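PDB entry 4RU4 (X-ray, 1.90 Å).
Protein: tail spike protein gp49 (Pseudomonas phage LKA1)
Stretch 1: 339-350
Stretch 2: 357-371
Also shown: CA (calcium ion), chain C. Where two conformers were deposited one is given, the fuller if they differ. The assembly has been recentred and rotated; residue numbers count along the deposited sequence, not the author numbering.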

# COMPACT_ATOMS: atom_id res chain seq x y z
N SER B 339 -4.29 -11.04 -4.63
CA SER B 339 -3.21 -10.52 -3.79
C SER B 339 -3.60 -10.40 -2.32
O SER B 339 -4.80 -10.36 -1.98
CB SER B 339 -2.73 -9.14 -4.28
OG SER B 339 -3.79 -8.18 -4.37
N TYR B 340 -2.57 -10.38 -1.47
CA TYR B 340 -2.66 -9.89 -0.08
C TYR B 340 -1.92 -8.54 -0.06
O TYR B 340 -0.83 -8.41 -0.61
CB TYR B 340 -2.01 -10.86 0.93
CG TYR B 340 -2.78 -12.15 1.17
CD1 TYR B 340 -2.72 -13.20 0.27
CD2 TYR B 340 -3.57 -12.32 2.31
CE1 TYR B 340 -3.45 -14.39 0.48
CE2 TYR B 340 -4.28 -13.51 2.53
CZ TYR B 340 -4.21 -14.53 1.61
OH TYR B 340 -4.92 -15.69 1.80
N GLU B 341 -2.51 -7.54 0.59
CA GLU B 341 -1.92 -6.21 0.64
C GLU B 341 -2.14 -5.64 2.05
O GLU B 341 -3.23 -5.77 2.60
CB GLU B 341 -2.63 -5.30 -0.39
CG GLU B 341 -2.43 -5.86 -1.81
CD GLU B 341 -3.27 -5.21 -2.90
OE1 GLU B 341 -4.07 -4.30 -2.59
OE2 GLU B 341 -3.13 -5.65 -4.08
N ASN B 342 -1.09 -5.04 2.61
CA ASN B 342 -1.17 -4.42 3.93
C ASN B 342 -1.67 -5.39 4.98
O ASN B 342 -2.49 -5.01 5.80
CB ASN B 342 -2.08 -3.20 3.92
CG ASN B 342 -1.66 -2.15 2.91
OD1 ASN B 342 -2.44 -1.75 2.06
ND2 ASN B 342 -0.44 -1.68 3.01
N CYS B 343 -1.17 -6.62 4.95
CA CYS B 343 -1.55 -7.65 5.92
C CYS B 343 -0.39 -8.01 6.82
O CYS B 343 0.77 -8.03 6.38
CB CYS B 343 -2.04 -8.91 5.18
SG CYS B 343 -3.65 -8.70 4.37
N THR B 344 -0.70 -8.30 8.08
CA THR B 344 0.24 -8.93 8.98
C THR B 344 -0.05 -10.43 8.94
O THR B 344 -1.16 -10.88 9.27
CB THR B 344 0.10 -8.38 10.43
OG1 THR B 344 0.30 -6.96 10.42
CG2 THR B 344 1.14 -9.05 11.39
N ILE B 345 0.93 -11.21 8.50
CA ILE B 345 0.74 -12.65 8.32
C ILE B 345 1.71 -13.43 9.20
O ILE B 345 2.91 -13.49 8.92
CB ILE B 345 0.93 -13.07 6.82
CG1 ILE B 345 -0.01 -12.24 5.93
CG2 ILE B 345 0.71 -14.61 6.62
CD1 ILE B 345 0.23 -12.42 4.41
N TYR B 346 1.21 -13.99 10.31
CA TYR B 346 2.03 -14.84 11.14
C TYR B 346 1.92 -16.26 10.63
O TYR B 346 0.81 -16.79 10.59
CB TYR B 346 1.52 -14.83 12.58
CG TYR B 346 1.67 -13.47 13.24
CD1 TYR B 346 2.88 -13.08 13.78
CD2 TYR B 346 0.58 -12.59 13.34
CE1 TYR B 346 3.02 -11.83 14.44
CE2 TYR B 346 0.69 -11.36 13.98
CZ TYR B 346 1.92 -10.98 14.53
OH TYR B 346 2.04 -9.76 15.16
N GLY B 347 3.04 -16.87 10.25
CA GLY B 347 3.01 -18.29 9.91
C GLY B 347 3.09 -18.55 8.41
O GLY B 347 2.73 -19.63 7.95
N GLY B 348 3.56 -17.57 7.65
CA GLY B 348 3.93 -17.84 6.27
C GLY B 348 2.86 -17.63 5.22
O GLY B 348 1.66 -17.51 5.52
N ALA B 349 3.29 -17.59 3.96
CA ALA B 349 2.39 -17.31 2.86
C ALA B 349 2.78 -18.13 1.62
O ALA B 349 3.80 -18.83 1.62
CB ALA B 349 2.39 -15.81 2.55
N THR B 350 1.98 -18.06 0.56
CA THR B 350 2.24 -18.94 -0.57
C THR B 350 2.00 -18.29 -1.94
O THR B 350 1.12 -17.45 -2.09
CB THR B 350 1.38 -20.26 -0.50
OG1 THR B 350 1.79 -21.18 -1.53
CG2 THR B 350 -0.07 -19.93 -0.74
N SER B 357 0.44 -11.58 -5.96
CA SER B 357 1.35 -10.62 -5.34
C SER B 357 1.07 -10.51 -3.84
O SER B 357 -0.09 -10.68 -3.42
CB SER B 357 1.22 -9.24 -5.99
OG SER B 357 1.15 -9.35 -7.41
N TYR B 358 2.12 -10.25 -3.07
CA TYR B 358 2.03 -9.78 -1.69
C TYR B 358 2.63 -8.38 -1.68
O TYR B 358 3.76 -8.20 -2.17
CB TYR B 358 2.81 -10.71 -0.75
CG TYR B 358 2.13 -12.04 -0.61
CD1 TYR B 358 2.29 -13.02 -1.58
CD2 TYR B 358 1.26 -12.30 0.45
CE1 TYR B 358 1.62 -14.26 -1.49
CE2 TYR B 358 0.57 -13.50 0.55
CZ TYR B 358 0.77 -14.48 -0.43
OH TYR B 358 0.09 -15.69 -0.36
N ARG B 359 1.91 -7.40 -1.16
CA ARG B 359 2.36 -6.00 -1.21
C ARG B 359 2.29 -5.37 0.17
O ARG B 359 1.22 -5.32 0.77
CB ARG B 359 1.48 -5.17 -2.14
CG ARG B 359 1.33 -5.75 -3.55
CD ARG B 359 0.37 -4.90 -4.37
NE ARG B 359 0.52 -5.14 -5.80
CZ ARG B 359 -0.37 -5.76 -6.58
NH1 ARG B 359 -1.52 -6.19 -6.10
NH2 ARG B 359 -0.10 -5.92 -7.88
N HIS B 360 3.43 -4.85 0.64
CA HIS B 360 3.45 -4.18 1.94
C HIS B 360 2.85 -5.06 3.03
O HIS B 360 2.14 -4.57 3.92
CB HIS B 360 2.72 -2.83 1.86
CG HIS B 360 3.55 -1.73 1.23
ND1 HIS B 360 3.03 -0.55 0.76
CD2 HIS B 360 4.89 -1.66 1.01
CE1 HIS B 360 4.00 0.20 0.27
NE2 HIS B 360 5.14 -0.44 0.43
N CYS B 361 3.15 -6.36 2.97
CA CYS B 361 2.82 -7.28 4.06
C CYS B 361 3.99 -7.49 5.00
O CYS B 361 5.17 -7.40 4.61
CB CYS B 361 2.42 -8.65 3.50
SG CYS B 361 0.89 -8.56 2.58
N THR B 362 3.68 -7.82 6.26
CA THR B 362 4.69 -8.31 7.18
C THR B 362 4.38 -9.79 7.37
O THR B 362 3.24 -10.14 7.70
CB THR B 362 4.61 -7.57 8.55
OG1 THR B 362 4.65 -6.15 8.30
CG2 THR B 362 5.76 -7.94 9.47
N ILE B 363 5.38 -10.65 7.16
CA ILE B 363 5.14 -12.10 7.15
C ILE B 363 6.22 -12.80 7.97
O ILE B 363 7.41 -12.56 7.75
CB ILE B 363 5.16 -12.68 5.69
CG1 ILE B 363 4.41 -11.75 4.71
CG2 ILE B 363 4.58 -14.12 5.67
CD1 ILE B 363 4.48 -12.19 3.22
N THR B 364 5.81 -13.63 8.93
CA THR B 364 6.76 -14.46 9.66
C THR B 364 6.77 -15.91 9.17
O THR B 364 5.94 -16.30 8.37
CB THR B 364 6.48 -14.49 11.17
OG1 THR B 364 5.22 -15.15 11.39
CG2 THR B 364 6.44 -13.10 11.76
N ASN B 365 7.73 -16.70 9.65
CA ASN B 365 7.91 -18.07 9.14
C ASN B 365 6.85 -19.06 9.58
O ASN B 365 6.22 -18.91 10.65
CB ASN B 365 9.27 -18.60 9.61
CG ASN B 365 9.42 -18.57 11.15
OD1 ASN B 365 9.62 -17.50 11.75
ND2 ASN B 365 9.35 -19.74 11.77
N ALA B 366 6.65 -20.07 8.75
CA ALA B 366 6.00 -21.31 9.14
C ALA B 366 7.01 -22.20 9.89
O ALA B 366 8.18 -21.83 10.04
CB ALA B 366 5.48 -22.03 7.91
N SER B 367 6.57 -23.39 10.31
CA SER B 367 7.39 -24.17 11.24
C SER B 367 8.70 -24.61 10.63
O SER B 367 9.71 -24.71 11.34
CB SER B 367 6.64 -25.39 11.80
OG SER B 367 6.42 -26.33 10.80
N GLY B 368 8.69 -24.83 9.32
CA GLY B 368 9.88 -25.25 8.62
C GLY B 368 10.96 -24.18 8.52
O GLY B 368 12.08 -24.50 8.17
N GLY B 369 10.63 -22.93 8.81
CA GLY B 369 11.63 -21.87 8.77
C GLY B 369 11.55 -21.01 7.52
O GLY B 369 12.16 -19.93 7.46
N TRP B 370 10.84 -21.48 6.51
CA TRP B 370 10.62 -20.69 5.30
C TRP B 370 9.52 -19.65 5.58
O TRP B 370 8.83 -19.73 6.60
CB TRP B 370 10.21 -21.59 4.13
CG TRP B 370 9.11 -22.59 4.47
CD1 TRP B 370 9.28 -23.91 4.84
CD2 TRP B 370 7.70 -22.35 4.46
NE1 TRP B 370 8.04 -24.50 5.06
CE2 TRP B 370 7.06 -23.57 4.84
CE3 TRP B 370 6.90 -21.23 4.19
CZ2 TRP B 370 5.67 -23.69 4.94
CZ3 TRP B 370 5.51 -21.35 4.29
CH2 TRP B 370 4.91 -22.58 4.66
N ILE B 371 9.40 -18.66 4.70
CA ILE B 371 8.41 -17.59 4.88
C ILE B 371 7.39 -17.57 3.74
O ILE B 371 6.19 -17.39 3.97
CB ILE B 371 9.10 -16.21 4.99
CG1 ILE B 371 10.09 -16.19 6.15
CG2 ILE B 371 8.05 -15.07 5.16
CD1 ILE B 371 10.92 -14.92 6.22
CA CA C . 13.87 -25.66 9.74
O HOH W 1 0.79 0.44 1.74
O HOH W 2 1.92 -5.47 8.50
O HOH W 3 12.26 -26.82 11.33
O HOH W 4 14.13 -27.31 7.91
O HOH W 5 13.87 -23.91 11.47
O HOH W 6 15.71 -26.67 10.85

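Parallel strands stacked in register set equivalent positions side by side, so that where the sequence repeats, like meets like, and the tail spike protein gp49 illustrates how far this principle can carry a contact. Strands 339-341 and 357-359 run 4.8 Å apart at 5°, and the pairing of Ser339 with Ser357 begins a run of largely matched pairs, broken where Glu341 lies beside Arg359 and complementary charge replaces likeness. Ser339 OG donates to Glu341 OE2 (2.6 Å), on the same face of the sheet. Tyr340 is held through its backbone, its N reaching Ser357 O (3.2 Å) and its O accepting from Arg359 N (3.0 Å). On the other face its ring lies nearly parallel to that of Tyr358, but slid so that the two barely overlap; with matching m rotamers, Tyr340 CD1 comes 3.3 Å from Tyr358 CE2. Buried charge is paired where Glu341 OE2 meets Arg359 NH1 at 2.6 Å in a salt bridge.

At the bend, Asn342 and His360 share positive phi angles. Asn342 N binds Arg359 O (3.0 Å), while a water joins Asn342 ND2 to His360 ND1. Cys343 N makes a weak bond to Cys361 SG (3.7 Å), and Cys343 O accepts from Thr362 N (2.9 Å). Thr344 beside Thr362 resumes the ladder, the two OG1 atoms sharing another water; Ile345 continues it, its N bonded to Thr362 O (2.7 Å) and its O accepting from Thr364 N (2.9 Å), as its CB packs 4.0 Å from Ile363 CG2.

Beyond Tyr346 the register shifts, and Gly347 N turns to a side chain, Thr364 OG1 (3.0 Å). Gly347 and Gly348 adopt backbone angles that call for glycine; at Gly348 a CB would also clash with Trp370 CZ3. Ala349 N then binds Ile371 O (2.9 Å), and its small CB fits 3.6 Å from Tyr358 CE2. Finally, Tyr358 OH donates to Thr350 O (2.7 Å), so the tyrosine's polar tip is satisfied within a contact burying 988 Å².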